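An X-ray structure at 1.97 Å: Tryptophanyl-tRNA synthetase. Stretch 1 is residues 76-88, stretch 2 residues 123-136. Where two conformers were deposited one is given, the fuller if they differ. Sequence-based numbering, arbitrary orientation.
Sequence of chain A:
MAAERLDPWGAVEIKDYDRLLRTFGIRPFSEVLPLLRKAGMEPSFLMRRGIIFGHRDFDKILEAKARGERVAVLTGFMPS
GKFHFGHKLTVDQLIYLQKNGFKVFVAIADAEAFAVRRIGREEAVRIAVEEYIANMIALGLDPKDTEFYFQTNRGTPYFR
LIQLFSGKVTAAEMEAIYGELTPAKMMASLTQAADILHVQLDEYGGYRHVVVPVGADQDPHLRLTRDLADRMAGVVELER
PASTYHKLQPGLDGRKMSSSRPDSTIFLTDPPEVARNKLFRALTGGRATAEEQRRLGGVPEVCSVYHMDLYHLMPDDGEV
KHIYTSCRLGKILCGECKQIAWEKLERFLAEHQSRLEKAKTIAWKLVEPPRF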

ATOM      1  N   GLY A  76     -16.563   5.345   5.696  1.00 26.17           N
ATOM      2  CA  GLY A  76     -16.360   4.753   4.403  1.00 27.34           C
ATOM      3  C   GLY A  76     -17.524   3.876   3.973  1.00 27.97           C
ATOM      4  O   GLY A  76     -18.215   3.304   4.838  1.00 28.41           O
ATOM      5  N   PHE A  77     -17.670   3.697   2.651  1.00 26.01           N
ATOM      6  CA  PHE A  77     -18.703   2.815   2.039  1.00 27.71           C
ATOM      7  C   PHE A  77     -18.026   1.921   1.006  1.00 27.54           C
ATOM      8  O   PHE A  77     -17.172   2.357   0.177  1.00 27.32           O
ATOM      9  CB  PHE A  77     -19.812   3.611   1.318  1.00 26.70           C
ATOM     10  CG  PHE A  77     -20.692   4.410   2.250  1.00 28.37           C
ATOM     11  CD1 PHE A  77     -20.334   5.680   2.622  1.00 27.53           C
ATOM     12  CD2 PHE A  77     -21.803   3.831   2.832  1.00 29.08           C
ATOM     13  CE1 PHE A  77     -21.060   6.407   3.594  1.00 33.53           C
ATOM     14  CE2 PHE A  77     -22.640   4.620   3.766  1.00 30.29           C
ATOM     15  CZ  PHE A  77     -22.230   5.852   4.136  1.00 31.29           C
ATOM     16  N   MET A  78     -18.394   0.669   1.084  1.00 28.11           N
ATOM     17  CA  MET A  78     -18.073  -0.392   0.120  1.00 29.05           C
ATOM     18  C   MET A  78     -19.025  -0.258  -1.066  1.00 29.46           C
ATOM     19  O   MET A  78     -20.269  -0.354  -0.868  1.00 30.12           O
ATOM     20  CB  MET A  78     -18.250  -1.767   0.811  1.00 30.09           C
ATOM     21  CG  MET A  78     -18.090  -3.005  -0.151  1.00 27.90           C
ATOM     22  SD  MET A  78     -16.577  -3.006  -1.145  1.00 34.72           S
ATOM     23  CE  MET A  78     -15.396  -3.143   0.165  1.00 28.23           C
ATOM     24  N   PRO A  79     -18.492   0.006  -2.285  1.00 28.35           N
ATOM     25  CA  PRO A  79     -19.406   0.202  -3.446  1.00 30.54           C
ATOM     26  C   PRO A  79     -19.822  -1.122  -4.052  1.00 31.82           C
ATOM     27  O   PRO A  79     -19.348  -1.469  -5.114  1.00 33.27           O
ATOM     28  CB  PRO A  79     -18.564   0.978  -4.441  1.00 30.44           C
ATOM     29  CG  PRO A  79     -17.090   0.464  -4.167  1.00 27.71           C
ATOM     30  CD  PRO A  79     -17.085   0.346  -2.631  1.00 29.76           C
ATOM     31  N   SER A  80     -20.702  -1.850  -3.357  1.00 31.43           N
ATOM     32  CA  SER A  80     -21.141  -3.133  -3.774  1.00 33.74           C
ATOM     33  C   SER A  80     -22.653  -3.150  -3.464  1.00 36.22           C
ATOM     34  O   SER A  80     -23.028  -2.806  -2.320  1.00 34.25           O
ATOM     35  CB  SER A  80     -20.526  -4.162  -2.817  1.00 34.22           C
ATOM     36  OG  SER A  80     -20.825  -5.455  -3.319  1.00 42.00           O
ATOM     37  N   GLY A  81     -23.493  -3.587  -4.420  1.00 36.20           N
ATOM     38  CA  GLY A  81     -24.926  -3.755  -4.117  1.00 36.57           C
ATOM     39  C   GLY A  81     -25.650  -2.450  -3.933  1.00 36.91           C
ATOM     40  O   GLY A  81     -25.103  -1.370  -4.173  1.00 38.65           O
ATOM     41  N   LYS A  82     -26.906  -2.482  -3.501  1.00 35.85           N
ATOM     42  CA  LYS A  82     -27.662  -1.245  -3.559  1.00 33.55           C
ATOM     43  C   LYS A  82     -27.678  -0.555  -2.206  1.00 31.28           C
ATOM     44  O   LYS A  82     -27.540  -1.229  -1.146  1.00 30.58           O
ATOM     45  CB  LYS A  82     -29.102  -1.544  -4.041  1.00 35.11           C
ATOM     46  CG  LYS A  82     -29.134  -2.149  -5.500  1.00 39.36           C
ATOM     47  CD  LYS A  82     -30.488  -1.994  -6.188  1.00 46.69           C
ATOM     48  CE  LYS A  82     -31.441  -3.054  -5.735  1.00 49.92           C
ATOM     49  NZ  LYS A  82     -32.556  -3.331  -6.779  1.00 47.86           N
ATOM     50  N   PHE A  83     -27.895   0.769  -2.236  1.00 29.65           N
ATOM     51  CA  PHE A  83     -27.963   1.571  -1.025  1.00 29.14           C
ATOM     52  C   PHE A  83     -29.282   1.314  -0.286  1.00 30.01           C
ATOM     53  O   PHE A  83     -30.400   1.462  -0.885  1.00 32.18           O
ATOM     54  CB  PHE A  83     -27.872   3.034  -1.470  1.00 30.18           C
ATOM     55  CG  PHE A  83     -27.704   4.018  -0.355  1.00 29.82           C
ATOM     56  CD1 PHE A  83     -28.800   4.478   0.342  1.00 28.93           C
ATOM     57  CD2 PHE A  83     -26.417   4.495  -0.026  1.00 29.84           C
ATOM     58  CE1 PHE A  83     -28.665   5.456   1.347  1.00 30.18           C
ATOM     59  CE2 PHE A  83     -26.276   5.444   0.925  1.00 29.23           C
ATOM     60  CZ  PHE A  83     -27.409   5.919   1.638  1.00 29.49           C
ATOM     61  N   HIS A  84     -29.180   0.997   1.011  1.00 29.62           N
ATOM     62  CA  HIS A  84     -30.322   0.564   1.785  1.00 28.06           C
ATOM     63  C   HIS A  84     -30.471   1.376   3.074  1.00 28.89           C
ATOM     64  O   HIS A  84     -29.689   2.326   3.317  1.00 25.07           O
ATOM     65  CB  HIS A  84     -30.312  -0.998   1.980  1.00 30.84           C
ATOM     66  CG  HIS A  84     -29.081  -1.532   2.660  1.00 32.92           C
ATOM     67  ND1 HIS A  84     -28.592  -1.010   3.843  1.00 31.25           N
ATOM     68  CD2 HIS A  84     -28.221  -2.526   2.306  1.00 33.46           C
ATOM     69  CE1 HIS A  84     -27.519  -1.696   4.222  1.00 37.09           C
ATOM     70  NE2 HIS A  84     -27.297  -2.641   3.326  1.00 33.40           N
ATOM     71  N   PHE A  85     -31.479   1.054   3.897  1.00 27.86           N
ATOM     72  CA  PHE A  85     -31.686   1.812   5.137  1.00 29.02           C
ATOM     73  C   PHE A  85     -30.584   1.623   6.205  1.00 28.80           C
ATOM     74  O   PHE A  85     -30.494   2.438   7.096  1.00 28.58           O
ATOM     75  CB  PHE A  85     -33.091   1.453   5.724  1.00 28.72           C
ATOM     76  CG  PHE A  85     -34.187   2.286   5.080  1.00 31.20           C
ATOM     77  CD1 PHE A  85     -34.627   2.030   3.790  1.00 32.48           C
ATOM     78  CD2 PHE A  85     -34.704   3.378   5.750  1.00 32.97           C
ATOM     79  CE1 PHE A  85     -35.651   2.894   3.207  1.00 33.34           C
ATOM     80  CE2 PHE A  85     -35.637   4.181   5.212  1.00 30.60           C
ATOM     81  CZ  PHE A  85     -36.118   3.953   3.926  1.00 29.83           C
ATOM     82  N   GLY A  86     -29.797   0.553   6.107  1.00 28.93           N
ATOM     83  CA  GLY A  86     -28.567   0.423   6.955  1.00 29.88           C
ATOM     84  C   GLY A  86     -27.624   1.588   6.598  1.00 28.71           C
ATOM     85  O   GLY A  86     -27.121   2.290   7.447  1.00 28.53           O
ATOM     86  N   HIS A  87     -27.424   1.820   5.310  1.00 28.24           N
ATOM     87  CA  HIS A  87     -26.539   2.885   4.870  1.00 28.40           C
ATOM     88  C   HIS A  87     -27.166   4.207   5.238  1.00 28.64           C
ATOM     89  O   HIS A  87     -26.466   5.155   5.673  1.00 27.01           O
ATOM     90  CB  HIS A  87     -26.272   2.824   3.347  1.00 26.81           C
ATOM     91  CG  HIS A  87     -25.705   1.515   2.855  1.00 28.87           C
ATOM     92  ND1 HIS A  87     -26.366   0.692   1.957  1.00 27.66           N
ATOM     93  CD2 HIS A  87     -24.541   0.880   3.144  1.00 27.68           C
ATOM     94  CE1 HIS A  87     -25.614  -0.367   1.685  1.00 31.60           C
ATOM     95  NE2 HIS A  87     -24.468  -0.240   2.345  1.00 30.99           N
ATOM     96  N   LYS A  88     -28.500   4.338   5.096  1.00 26.34           N
ATOM     97  CA  LYS A  88     -29.095   5.621   5.409  1.00 25.99           C
ATOM     98  C   LYS A  88     -28.838   6.064   6.846  1.00 26.94           C
ATOM     99  O   LYS A  88     -28.727   7.286   7.098  1.00 28.47           O
ATOM    100  CB  LYS A  88     -30.652   5.596   5.117  1.00 27.14           C
ATOM    101  CG  LYS A  88     -31.449   6.778   5.703  1.00 28.88           C
ATOM    102  CD  LYS A  88     -32.942   6.733   5.172  1.00 29.99           C
ATOM    103  CE  LYS A  88     -33.834   7.863   5.759  1.00 27.13           C
ATOM    104  NZ  LYS A  88     -33.705   7.842   7.208  1.00 32.34           N
TER
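Stretch 2, residues 123-136: EAVRIAVEEYIANM

Stretch 2 is helical from Glu-123 to Met-136, with a wider pi-type turn at 128-133, and it packs against a stretch 1 that passes from the end of a strand, through a loop, into the start of a helix at Phe-85. Two close approaches of the backbones set the register: Pro-79 CA lies 5.0 Å from Ala-128 CA, and Phe-83 CA lies 6.2 Å from Glu-131 CA. From Pro-79 to Phe-83 the loop thus advances in the same sense as the helix, and the two stretches together bury 649 Å².

At Pro-79 the backbones come close, and two of its neighbours there are small. Its ring meets two alanines, with Pro-79 CG 4.0 Å from Ala-124 CB and Pro-79 CB 4.0 Å from Ala-128 CB, while Ile-127 CG2 comes to 4.1 Å from Pro-79 CB. Proline has no amide hydrogen that would need a partner here. Its carbonyl fares less well: Pro-79 O is buried by the contact and finds no partner in the model.

Tyr-132, the residue of stretch 2 most covered by stretch 1, reaches into the loop with both an aromatic ring and a polar tip. Its hydroxyl donates to Ser-80 O (OH to O, 2.9 Å) and accepts from water 1, whose oxygen is 2.9 Å from Tyr-132 OH. The same water donates to Met-78 O at 2.7 Å and lies 3.0 Å from His-87 NE2, so one water links the tyrosine to a carbonyl at the start of the loop and to a histidine in the helix that follows. The edge of the Tyr-132 ring is directed at the face of His-87, their planes at 79°. The other imidazole nitrogen is engaged too: ND1 of His-87 accepts from His-84 N (3.0 Å).

Glu-131 supplies the other direct hydrogen bond. Phe-83 N donates to Glu-131 OE2 at 2.8 Å with a nearly straight angle of 166°, so a carboxylate oxygen satisfies a loop amide that makes no backbone hydrogen bond within the stretch. Water 3 donates both to Glu-131 OE2 (2.7 Å) and to Phe-83 O (2.7 Å), so both backbone polar atoms of Phe-83 are answered at this one oxygen, one directly and one through water. At Gly-81, whose positive phi favours glycine, N donates to water 2 at 2.7 Å; that water donates only weakly to Glu-123 OE2, 3.5 Å away.

The two phenyl rings of stretch 1 that face the helix make apolar contacts with its last turn and with Tyr-132. Phe-83 turns its edge toward the face of Tyr-132 in an offset arrangement, and Asn-135 CB lies over a Phe-83 face, 3.9 Å from the ring centroid. Asn-135 offers this aliphatic carbon while its amide is satisfied by other partners: ND2 donates to Glu-131 O at 2.8 Å, and OD1 is bonded elsewhere in the structure. Farther along the helix, flexible Met-136 places CE over a face of Phe-77, 4.0 Å from the ring centroid, while its CG lies 4.1 Å from Phe-83 CE2.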

ATOM      1  N   GLU A 123     -17.201  -1.050 -12.697  1.00 32.49           N
ATOM      2  CA  GLU A 123     -18.434  -1.266 -11.939  1.00 35.04           C
ATOM      3  C   GLU A 123     -18.356  -0.620 -10.514  1.00 33.53           C
ATOM      4  O   GLU A 123     -19.276   0.119 -10.112  1.00 33.90           O
ATOM      5  CB  GLU A 123     -18.772  -2.767 -11.849  1.00 36.48           C
ATOM      6  CG  GLU A 123     -19.919  -3.121 -10.847  1.00 42.15           C
ATOM      7  CD  GLU A 123     -19.947  -4.586 -10.421  1.00 55.36           C
ATOM      8  OE1 GLU A 123     -19.324  -5.430 -11.134  1.00 61.08           O
ATOM      9  OE2 GLU A 123     -20.583  -4.912  -9.374  1.00 56.79           O
ATOM     10  N   ALA A 124     -17.244  -0.826  -9.795  1.00 30.45           N
ATOM     11  CA  ALA A 124     -17.060  -0.158  -8.484  1.00 30.55           C
ATOM     12  C   ALA A 124     -17.256   1.304  -8.578  1.00 31.13           C
ATOM     13  O   ALA A 124     -17.902   1.868  -7.696  1.00 31.08           O
ATOM     14  CB  ALA A 124     -15.658  -0.461  -7.833  1.00 30.78           C
ATOM     15  N   VAL A 125     -16.703   1.935  -9.633  1.00 29.88           N
ATOM     16  CA  VAL A 125     -16.761   3.381  -9.779  1.00 29.75           C
ATOM     17  C   VAL A 125     -18.183   3.840 -10.076  1.00 31.44           C
ATOM     18  O   VAL A 125     -18.680   4.859  -9.509  1.00 29.28           O
ATOM     19  CB  VAL A 125     -15.781   3.944 -10.904  1.00 32.54           C
ATOM     20  CG1 VAL A 125     -16.153   5.385 -11.330  1.00 32.76           C
ATOM     21  CG2 VAL A 125     -14.287   3.877 -10.442  1.00 30.29           C
ATOM     22  N   ARG A 126     -18.836   3.122 -10.988  1.00 29.29           N
ATOM     23  CA  ARG A 126     -20.218   3.390 -11.344  1.00 29.80           C
ATOM     24  C   ARG A 126     -21.088   3.373 -10.103  1.00 27.79           C
ATOM     25  O   ARG A 126     -21.725   4.369  -9.754  1.00 30.37           O
ATOM     26  CB  ARG A 126     -20.724   2.609 -12.480  0.70 25.07           C
ATOM     27  CG  ARG A 126     -22.142   2.940 -12.909  0.70 25.28           C
ATOM     28  CD  ARG A 126     -22.643   2.004 -13.952  0.70 70.14           C
ATOM     29  NE  ARG A 126     -22.653   0.632 -13.505  0.70 34.09           N
ATOM     30  CZ  ARG A 126     -21.828  -0.298 -13.947  0.70 30.79           C
ATOM     31  NH1 ARG A 126     -20.918  -0.014 -14.855  0.70 45.06           N
ATOM     32  NH2 ARG A 126     -21.898  -1.510 -13.469  0.70 56.80           N
ATOM     33  N   ILE A 127     -21.096   2.226  -9.434  1.00 29.43           N
ATOM     34  CA  ILE A 127     -21.900   2.018  -8.217  1.00 29.22           C
ATOM     35  C   ILE A 127     -21.578   3.085  -7.193  1.00 30.15           C
ATOM     36  O   ILE A 127     -22.463   3.688  -6.568  1.00 28.52           O
ATOM     37  CB  ILE A 127     -21.630   0.573  -7.687  1.00 31.58           C
ATOM     38  CG1 ILE A 127     -22.124  -0.460  -8.736  1.00 32.73           C
ATOM     39  CG2 ILE A 127     -22.223   0.388  -6.298  1.00 28.12           C
ATOM     40  CD1 ILE A 127     -21.774  -1.854  -8.307  1.00 39.09           C
ATOM     41  N   ALA A 128     -20.283   3.411  -7.025  1.00 28.37           N
ATOM     42  CA  ALA A 128     -19.959   4.430  -6.014  1.00 27.08           C
ATOM     43  C   ALA A 128     -20.604   5.740  -6.346  1.00 27.27           C
ATOM     44  O   ALA A 128     -21.164   6.436  -5.479  1.00 27.65           O
ATOM     45  CB  ALA A 128     -18.338   4.656  -5.954  1.00 27.12           C
ATOM     46  N   VAL A 129     -20.584   6.117  -7.628  1.00 26.97           N
ATOM     47  CA  VAL A 129     -21.134   7.451  -7.913  1.00 28.54           C
ATOM     48  C   VAL A 129     -22.708   7.447  -7.955  1.00 27.82           C
ATOM     49  O   VAL A 129     -23.381   8.300  -7.361  1.00 28.14           O
ATOM     50  CB  VAL A 129     -20.589   7.942  -9.282  1.00 29.18           C
ATOM     51  CG1 VAL A 129     -21.289   9.223  -9.778  1.00 31.13           C
ATOM     52  CG2 VAL A 129     -19.023   8.278  -9.175  1.00 32.31           C
ATOM     53  N   GLU A 130     -23.264   6.480  -8.649  1.00 31.18           N
ATOM     54  CA  GLU A 130     -24.724   6.496  -8.985  1.00 32.52           C
ATOM     55  C   GLU A 130     -25.579   5.816  -7.949  1.00 33.80           C
ATOM     56  O   GLU A 130     -26.768   6.102  -7.857  1.00 33.92           O
ATOM     57  CB  GLU A 130     -24.905   5.710 -10.293  1.00 34.63           C
ATOM     58  CG  GLU A 130     -24.513   6.619 -11.462  1.00 37.15           C
ATOM     59  CD  GLU A 130     -24.681   6.003 -12.848  1.00 43.31           C
ATOM     60  OE1 GLU A 130     -25.226   4.875 -13.021  1.00 46.02           O
ATOM     61  OE2 GLU A 130     -24.217   6.679 -13.775  1.00 45.70           O
ATOM     62  N   GLU A 131     -25.002   4.860  -7.204  1.00 32.01           N
ATOM     63  CA  GLU A 131     -25.701   4.225  -6.120  1.00 31.43           C
ATOM     64  C   GLU A 131     -25.331   4.837  -4.742  1.00 32.61           C
ATOM     65  O   GLU A 131     -26.203   5.028  -3.912  1.00 32.78           O
ATOM     66  CB  GLU A 131     -25.391   2.766  -6.138  1.00 32.79           C
ATOM     67  CG  GLU A 131     -26.293   1.821  -5.385  1.00 34.26           C
ATOM     68  CD  GLU A 131     -27.830   1.981  -5.706  1.00 37.24           C
ATOM     69  OE1 GLU A 131     -28.282   2.293  -6.873  1.00 35.75           O
ATOM     70  OE2 GLU A 131     -28.560   1.756  -4.718  1.00 33.64           O
ATOM     71  N   TYR A 132     -24.077   5.154  -4.477  1.00 29.38           N
ATOM     72  CA  TYR A 132     -23.754   5.618  -3.165  1.00 28.04           C
ATOM     73  C   TYR A 132     -23.759   7.140  -3.138  1.00 28.40           C
ATOM     74  O   TYR A 132     -24.552   7.730  -2.391  1.00 28.37           O
ATOM     75  CB  TYR A 132     -22.420   4.990  -2.662  1.00 27.95           C
ATOM     76  CG  TYR A 132     -22.705   3.543  -2.268  1.00 25.42           C
ATOM     77  CD1 TYR A 132     -22.860   2.533  -3.235  1.00 27.06           C
ATOM     78  CD2 TYR A 132     -22.994   3.239  -0.986  1.00 25.42           C
ATOM     79  CE1 TYR A 132     -23.185   1.221  -2.868  1.00 29.50           C
ATOM     80  CE2 TYR A 132     -23.301   1.936  -0.620  1.00 27.66           C
ATOM     81  CZ  TYR A 132     -23.428   0.968  -1.552  1.00 29.96           C
ATOM     82  OH  TYR A 132     -23.699  -0.282  -1.114  1.00 31.22           O
ATOM     83  N   ILE A 133     -22.839   7.792  -3.887  1.00 27.47           N
ATOM     84  CA  ILE A 133     -22.769   9.247  -3.745  1.00 28.73           C
ATOM     85  C   ILE A 133     -24.139   9.903  -4.094  1.00 28.49           C
ATOM     86  O   ILE A 133     -24.582  10.829  -3.402  1.00 28.67           O
ATOM     87  CB  ILE A 133     -21.609   9.860  -4.558  1.00 27.86           C
ATOM     88  CG1 ILE A 133     -20.264   9.344  -3.953  1.00 31.11           C
ATOM     89  CG2 ILE A 133     -21.657  11.404  -4.528  1.00 25.55           C
ATOM     90  CD1 ILE A 133     -19.021   9.524  -4.889  1.00 31.22           C
ATOM     91  N   ALA A 134     -24.749   9.452  -5.189  1.00 29.28           N
ATOM     92  CA  ALA A 134     -25.994  10.099  -5.611  1.00 29.95           C
ATOM     93  C   ALA A 134     -27.074   9.911  -4.549  1.00 27.58           C
ATOM     94  O   ALA A 134     -27.753  10.855  -4.246  1.00 29.21           O
ATOM     95  CB  ALA A 134     -26.448   9.609  -6.986  1.00 29.82           C
ATOM     96  N   ASN A 135     -27.186   8.730  -3.933  1.00 27.77           N
ATOM     97  CA  ASN A 135     -28.181   8.588  -2.831  1.00 27.26           C
ATOM     98  C   ASN A 135     -27.856   9.430  -1.613  1.00 28.26           C
ATOM     99  O   ASN A 135     -28.720   9.976  -0.953  1.00 27.66           O
ATOM    100  CB  ASN A 135     -28.341   7.133  -2.442  1.00 27.89           C
ATOM    101  CG  ASN A 135     -29.356   6.434  -3.330  1.00 31.28           C
ATOM    102  OD1 ASN A 135     -30.499   6.835  -3.361  1.00 34.12           O
ATOM    103  ND2 ASN A 135     -28.938   5.431  -4.055  1.00 27.37           N
ATOM    104  N   MET A 136     -26.575   9.574  -1.301  1.00 26.66           N
ATOM    105  CA  MET A 136     -26.202  10.441  -0.190  1.00 26.99           C
ATOM    106  C   MET A 136     -26.580  11.918  -0.419  1.00 26.59           C
ATOM    107  O   MET A 136     -27.076  12.603   0.456  1.00 26.98           O
ATOM    108  CB  MET A 136     -24.690  10.351  -0.005  1.00 25.94           C
ATOM    109  CG  MET A 136     -24.368   9.027   0.694  1.00 29.60           C
ATOM    110  SD  MET A 136     -22.540   9.063   1.014  1.00 33.41           S
ATOM    111  CE  MET A 136     -22.100   7.598   0.159  1.00 34.02           C
TER
HETATM  112  O   HOH W   1     -22.059  -1.400   0.933  1.00 38.96           O
HETATM  113  O   HOH W   2     -22.950  -4.493  -6.896  1.00 56.90           O
HETATM  114  O   HOH W   3     -30.961   1.910  -3.454  1.00 30.12           O